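PDB 3MIZ: putative transcriptional regulator protein, LacI family from Rhizobium etli, which probably acts as a LacI-family transcriptional repressor, binding cis-regulatory DNA and sensing a small-molecule effector through a domain related to periplasmic binding proteins. Local coordinates for residues T20-T26 with V77-R82; T95-C100 with L108-P113. Residue numbers count along the deposited sequence, not the author numbering.

Contact 1 of 2, residues T20-T26 with V77-R82; sequences TDYVSTT and VTMYRR
A largely buried contact, polar around D21 and apolar around M79, joins the loop after strand 15-20 to the corner that follows strand 73-78, in the amino-terminal half of a periplasmic-binding-protein-like fold. Such strand-end loops probably line the effector cleft, as in LacI-family relatives. T20 lies beside V77 (CA-CA 4.8 Å), T20 OG1 donating to V77 O (3.1 Å). Segment 77-82 turns a corner at M79 (-65/-38) and Y80. Loop 21-26 turns back after Y22 (T25 N to Y22 O, 3.1 Å). D21 (chi1 p) points toward the corner: D21 OD1 accepts from M79 N (2.9 Å) and Y22 N (2.7 Å), D21 OD2 forms a salt bridge with R82 NH1 (2.8 Å), and a water joins D21 OD2 (2.7 Å) to Y80 N (2.9 Å). Selenomethionine M79 (m, m) packs against the 22-26 turn, M79 SE 3.0 Å from T26 O. The Y22 and Y80 rings are nearly parallel (6°) but slid apart, centroids 5.8 Å. Strand 46-51 flanks loop 20-26, which leads to helix 30-42.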
loop_
_atom_site.group_PDB
_atom_site.type_symbol
_atom_site.label_atom_id
_atom_site.label_comp_id
_atom_site.label_asym_id
_atom_site.label_seq_id
_atom_site.Cartn_x
_atom_site.Cartn_y
_atom_site.Cartn_z
ATOM N N THR A 20 -10.285 -12.815 1.804
ATOM C CA THR A 20 -10.347 -11.432 1.380
ATOM C C THR A 20 -10.629 -11.353 -0.108
ATOM O O THR A 20 -10.464 -12.334 -0.822
ATOM C CB THR A 20 -9.045 -10.705 1.660
ATOM O OG1 THR A 20 -9.207 -9.327 1.315
ATOM C CG2 THR A 20 -7.903 -11.310 0.839
ATOM N N ASP A 21 -11.041 -10.181 -0.579
ATOM C CA ASP A 21 -11.339 -10.025 -1.994
ATOM C C ASP A 21 -10.243 -9.428 -2.877
ATOM O O ASP A 21 -9.678 -10.127 -3.717
ATOM C CB ASP A 21 -12.648 -9.231 -2.193
ATOM C CG ASP A 21 -12.701 -7.929 -1.388
ATOM O OD1 ASP A 21 -11.679 -7.518 -0.799
ATOM O OD2 ASP A 21 -13.788 -7.307 -1.359
ATOM N N TYR A 22 -9.911 -8.156 -2.676
ATOM C CA TYR A 22 -8.935 -7.504 -3.551
ATOM C C TYR A 22 -7.603 -7.100 -2.943
ATOM O O TYR A 22 -7.053 -6.056 -3.299
ATOM C CB TYR A 22 -9.588 -6.276 -4.180
ATOM C CG TYR A 22 -10.919 -6.576 -4.821
ATOM C CD1 TYR A 22 -10.993 -7.280 -6.025
ATOM C CD2 TYR A 22 -12.107 -6.184 -4.214
ATOM C CE1 TYR A 22 -12.221 -7.586 -6.605
ATOM C CE2 TYR A 22 -13.340 -6.485 -4.784
ATOM C CZ TYR A 22 -13.387 -7.189 -5.982
ATOM O OH TYR A 22 -14.605 -7.501 -6.540
ATOM N N VAL A 23 -7.068 -7.930 -2.059
ATOM C CA VAL A 23 -5.804 -7.620 -1.401
ATOM C C VAL A 23 -4.609 -7.512 -2.357
ATOM O O VAL A 23 -3.675 -6.747 -2.098
ATOM C CB VAL A 23 -5.483 -8.673 -0.297
ATOM C CG1 VAL A 23 -5.038 -9.978 -0.927
ATOM C CG2 VAL A 23 -4.433 -8.136 0.650
ATOM N N SER A 24 -4.638 -8.254 -3.465
ATOM C CA SER A 24 -3.522 -8.217 -4.408
ATOM C C SER A 24 -3.507 -6.942 -5.244
ATOM O O SER A 24 -2.525 -6.652 -5.923
ATOM C CB SER A 24 -3.560 -9.433 -5.337
ATOM O OG SER A 24 -4.645 -9.355 -6.248
ATOM N N THR A 25 -4.600 -6.188 -5.196
ATOM C CA THR A 25 -4.700 -4.943 -5.948
ATOM C C THR A 25 -5.087 -3.765 -5.048
ATOM O O THR A 25 -5.156 -2.623 -5.506
ATOM C CB THR A 25 -5.730 -5.063 -7.086
ATOM O OG1 THR A 25 -5.827 -3.810 -7.776
ATOM C CG2 THR A 25 -7.096 -5.450 -6.534
ATOM N N THR A 26 -5.336 -4.055 -3.772
ATOM C CA THR A 26 -5.703 -3.037 -2.782
ATOM C C THR A 26 -4.898 -3.268 -1.500
ATOM O O THR A 26 -5.286 -4.069 -0.654
ATOM C CB THR A 26 -7.217 -3.101 -2.435
ATOM O OG1 THR A 26 -7.993 -2.798 -3.603
ATOM C CG2 THR A 26 -7.563 -2.101 -1.343
ATOM N N VAL A 77 -12.988 -10.611 5.145
ATOM C CA VAL A 77 -12.544 -9.227 5.087
ATOM C C VAL A 77 -12.540 -8.631 3.684
ATOM O O VAL A 77 -11.971 -9.197 2.748
ATOM C CB VAL A 77 -11.111 -9.111 5.670
ATOM C CG1 VAL A 77 -10.666 -7.654 5.717
ATOM C CG2 VAL A 77 -11.061 -9.751 7.043
ATOM N N THR A 78 -13.177 -7.480 3.536
ATOM C CA THR A 78 -13.191 -6.816 2.239
ATOM C C THR A 78 -12.203 -5.652 2.288
ATOM O O THR A 78 -12.016 -5.031 3.340
ATOM C CB THR A 78 -14.606 -6.311 1.886
ATOM O OG1 THR A 78 -15.127 -5.516 2.960
ATOM C CG2 THR A 78 -15.541 -7.502 1.655
HETATM N N MSE A 79 -11.556 -5.366 1.161
HETATM C CA MSE A 79 -10.587 -4.271 1.103
HETATM C C MSE A 79 -11.258 -2.919 1.335
HETATM O O MSE A 79 -10.680 -2.026 1.959
HETATM C CB MSE A 79 -9.860 -4.288 -0.240
HETATM C CG MSE A 79 -8.862 -5.421 -0.362
HETATM SE SE MSE A 79 -7.493 -5.300 1.017
HETATM C CE MSE A 79 -8.170 -6.605 2.298
ATOM N N TYR A 80 -12.466 -2.751 0.810
ATOM C CA TYR A 80 -13.206 -1.518 1.043
ATOM C C TYR A 80 -14.575 -1.916 1.552
ATOM O O TYR A 80 -14.998 -3.066 1.406
ATOM C CB TYR A 80 -13.323 -0.647 -0.223
ATOM C CG TYR A 80 -13.685 -1.382 -1.487
ATOM C CD1 TYR A 80 -12.696 -1.784 -2.386
ATOM C CD2 TYR A 80 -15.017 -1.663 -1.797
ATOM C CE1 TYR A 80 -13.023 -2.444 -3.569
ATOM C CE2 TYR A 80 -15.351 -2.327 -2.972
ATOM C CZ TYR A 80 -14.352 -2.710 -3.853
ATOM O OH TYR A 80 -14.687 -3.338 -5.027
ATOM N N ARG A 81 -15.274 -0.971 2.160
ATOM C CA ARG A 81 -16.573 -1.270 2.724
ATOM C C ARG A 81 -17.575 -1.759 1.684
ATOM O O ARG A 81 -17.797 -1.114 0.665
ATOM C CB ARG A 81 -17.097 -0.043 3.449
ATOM C CG ARG A 81 -18.107 -0.369 4.507
ATOM C CD ARG A 81 -18.422 0.867 5.312
ATOM N NE ARG A 81 -19.590 0.664 6.152
ATOM C CZ ARG A 81 -20.130 1.614 6.900
ATOM N NH1 ARG A 81 -19.596 2.832 6.904
ATOM N NH2 ARG A 81 -21.198 1.350 7.634
ATOM N N ARG A 82 -18.175 -2.915 1.953
ATOM C CA ARG A 82 -19.133 -3.510 1.030
ATOM C C ARG A 82 -20.305 -4.141 1.774
ATOM O O ARG A 82 -20.221 -4.425 2.973
ATOM C CB ARG A 82 -18.463 -4.622 0.207
ATOM C CG ARG A 82 -17.320 -4.205 -0.706
ATOM C CD ARG A 82 -16.684 -5.439 -1.342
ATOM N NE ARG A 82 -17.683 -6.253 -2.031
ATOM C CZ ARG A 82 -17.507 -7.522 -2.389
ATOM N NH1 ARG A 82 -16.362 -8.143 -2.129
ATOM N NH2 ARG A 82 -18.490 -8.179 -2.998
HETATM O O HOH W 1 -13.429 -4.611 -1.206
#

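Contact 2 of 2, residues T95-C100 with L108-P113; sequences TVMINC and LPSIEP
Parallel beta pairing in the amino-terminal subdomain of a periplasmic-binding-protein-like fold joins 95-100 to 108-113, with seven intervening residues that include no helix. CA atoms pair V96-P109 (5.3 Å), M97-S110 (4.5 Å), I98-I111 (5.1 Å) and N99-E112 (4.4 Å). Three backbone hydrogen bonds fix this register: M97 N to P109 O (3.0 Å, 175°), I111 N to M97 O (3.0 Å, 152°) and N99 N to I111 O (2.9 Å, 173°). They alternate across the pair as parallel geometry requires, and CA-H...O contacts S110 CA to M97 O (3.3 Å) and I98 CA to I111 O (3.5 Å) accompany them. Segment 95-100 turns a corner at I98 and N99, the backbone of N99 being left-handed (78/16).

Apolar packing occupies both faces. On one, I98 CG1 meets I111 CG2 at 3.9 Å (chi1 m and t), with L256 of helix 253-268 against I111; V96 CG2 touches P109 CG at 3.9 Å. On the other, M97 (chi1 m, chi2 t) places SE 4.0 Å from L108 CD1.

Among the polar groups, E112 OE2 is salt-bridged to R81, whereas C100 O is buried without a polar partner, 3.3 Å from S110 CB and 3.5 Å from E112 CG.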
loop_
_atom_site.group_PDB
_atom_site.type_symbol
_atom_site.label_atom_id
_atom_site.label_comp_id
_atom_site.label_asym_id
_atom_site.label_seq_id
_atom_site.Cartn_x
_atom_site.Cartn_y
_atom_site.Cartn_z
ATOM N N THR A 95 -18.062 -17.712 11.247
ATOM C CA THR A 95 -17.533 -16.588 10.483
ATOM C C THR A 95 -17.910 -15.212 11.027
ATOM O O THR A 95 -19.022 -15.006 11.508
ATOM C CB THR A 95 -18.038 -16.667 9.030
ATOM O OG1 THR A 95 -17.594 -17.893 8.438
ATOM C CG2 THR A 95 -17.528 -15.493 8.205
ATOM N N VAL A 96 -16.968 -14.278 10.946
ATOM C CA VAL A 96 -17.206 -12.902 11.360
ATOM C C VAL A 96 -16.766 -12.039 10.179
ATOM O O VAL A 96 -15.684 -12.238 9.624
ATOM C CB VAL A 96 -16.399 -12.514 12.617
ATOM C CG1 VAL A 96 -16.517 -11.017 12.874
ATOM C CG2 VAL A 96 -16.925 -13.277 13.829
HETATM N N MSE A 97 -17.620 -11.110 9.771
HETATM C CA MSE A 97 -17.301 -10.229 8.649
HETATM C C MSE A 97 -16.650 -8.942 9.154
HETATM O O MSE A 97 -17.082 -8.376 10.152
HETATM C CB MSE A 97 -18.579 -9.905 7.862
HETATM C CG MSE A 97 -19.189 -11.134 7.191
HETATM SE SE MSE A 97 -20.896 -10.768 6.333
HETATM C CE MSE A 97 -20.243 -9.744 4.846
ATOM N N ILE A 98 -15.598 -8.498 8.468
ATOM C CA ILE A 98 -14.896 -7.276 8.859
ATOM C C ILE A 98 -14.767 -6.314 7.679
ATOM O O ILE A 98 -14.251 -6.684 6.617
ATOM C CB ILE A 98 -13.483 -7.586 9.390
ATOM C CG1 ILE A 98 -13.570 -8.586 10.557
ATOM C CG2 ILE A 98 -12.819 -6.279 9.869
ATOM C CD1 ILE A 98 -12.226 -9.239 10.925
ATOM N N ASN A 99 -15.239 -5.090 7.890
ATOM C CA ASN A 99 -15.213 -4.005 6.900
ATOM C C ASN A 99 -16.325 -4.179 5.872
ATOM O O ASN A 99 -16.306 -3.569 4.797
ATOM C CB ASN A 99 -13.861 -3.952 6.177
ATOM C CG ASN A 99 -13.562 -2.573 5.611
ATOM O OD1 ASN A 99 -12.772 -2.425 4.679
ATOM N ND2 ASN A 99 -14.187 -1.558 6.182
ATOM N N CYS A 100 -17.292 -5.021 6.210
ATOM C CA CYS A 100 -18.404 -5.290 5.330
ATOM C C CYS A 100 -19.597 -5.772 6.143
ATOM O O CYS A 100 -19.471 -6.118 7.321
ATOM C CB CYS A 100 -18.006 -6.342 4.282
ATOM S SG CYS A 100 -17.320 -7.892 4.962
ATOM N N LEU A 108 -24.729 -12.954 9.408
ATOM C CA LEU A 108 -23.497 -13.205 10.160
ATOM C C LEU A 108 -23.108 -11.964 10.946
ATOM O O LEU A 108 -23.517 -10.860 10.599
ATOM C CB LEU A 108 -22.357 -13.508 9.198
ATOM C CG LEU A 108 -22.390 -14.769 8.343
ATOM C CD1 LEU A 108 -21.374 -14.635 7.206
ATOM C CD2 LEU A 108 -22.079 -15.972 9.223
ATOM N N PRO A 109 -22.326 -12.128 12.025
ATOM C CA PRO A 109 -21.932 -10.938 12.780
ATOM C C PRO A 109 -20.983 -10.119 11.911
ATOM O O PRO A 109 -20.257 -10.668 11.078
ATOM C CB PRO A 109 -21.249 -11.514 14.017
ATOM C CG PRO A 109 -20.761 -12.851 13.557
ATOM C CD PRO A 109 -21.898 -13.354 12.719
ATOM N N SER A 110 -20.994 -8.806 12.093
ATOM C CA SER A 110 -20.136 -7.955 11.288
ATOM C C SER A 110 -19.683 -6.735 12.060
ATOM O O SER A 110 -20.379 -6.252 12.953
ATOM C CB SER A 110 -20.862 -7.510 10.020
ATOM O OG SER A 110 -22.021 -6.765 10.337
ATOM N N ILE A 111 -18.498 -6.250 11.714
ATOM C CA ILE A 111 -17.952 -5.069 12.357
ATOM C C ILE A 111 -17.355 -4.200 11.248
ATOM O O ILE A 111 -16.553 -4.668 10.434
ATOM C CB ILE A 111 -16.914 -5.478 13.434
ATOM C CG1 ILE A 111 -16.471 -4.250 14.226
ATOM C CG2 ILE A 111 -15.739 -6.204 12.792
ATOM C CD1 ILE A 111 -15.744 -4.585 15.542
ATOM N N GLU A 112 -17.788 -2.945 11.206
ATOM C CA GLU A 112 -17.363 -1.989 10.186
ATOM C C GLU A 112 -16.985 -0.637 10.779
ATOM O O GLU A 112 -17.346 -0.321 11.915
ATOM C CB GLU A 112 -18.510 -1.707 9.223
ATOM C CG GLU A 112 -19.108 -2.889 8.488
ATOM C CD GLU A 112 -20.435 -2.505 7.866
ATOM O OE1 GLU A 112 -21.444 -2.474 8.602
ATOM O OE2 GLU A 112 -20.469 -2.212 6.653
ATOM N N PRO A 113 -16.289 0.197 9.989
ATOM C CA PRO A 113 -15.878 1.534 10.425
ATOM C C PRO A 113 -17.054 2.462 10.126
ATOM O O PRO A 113 -17.879 2.160 9.254
ATOM C CB PRO A 113 -14.673 1.821 9.536
ATOM C CG PRO A 113 -15.081 1.199 8.245
ATOM C CD PRO A 113 -15.675 -0.137 8.689
#

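Overall arrangement
Contacts 1 and 2 have centres about 13 Å apart and meet through strands 73-78 and 95-97, neighbours in one parallel sheet. Contact 1 joins strands 15-20 and 73-78 at their carboxyl ends; contact 2 carries the pairing on to strand 110-113, which in turn pairs with 277-285. After their corners, 77-82 and 95-100 run together again as the short parallel strands 81-83 and 100-101. R81 links the contacts directly: R81 NE forms a salt bridge with E112 OE2 at 3.0 Å. T78 OG1 also lies 2.9 Å from N99 O. As in LacI-family relatives, strand ends of this kind probably face the effector cleft between subdomains.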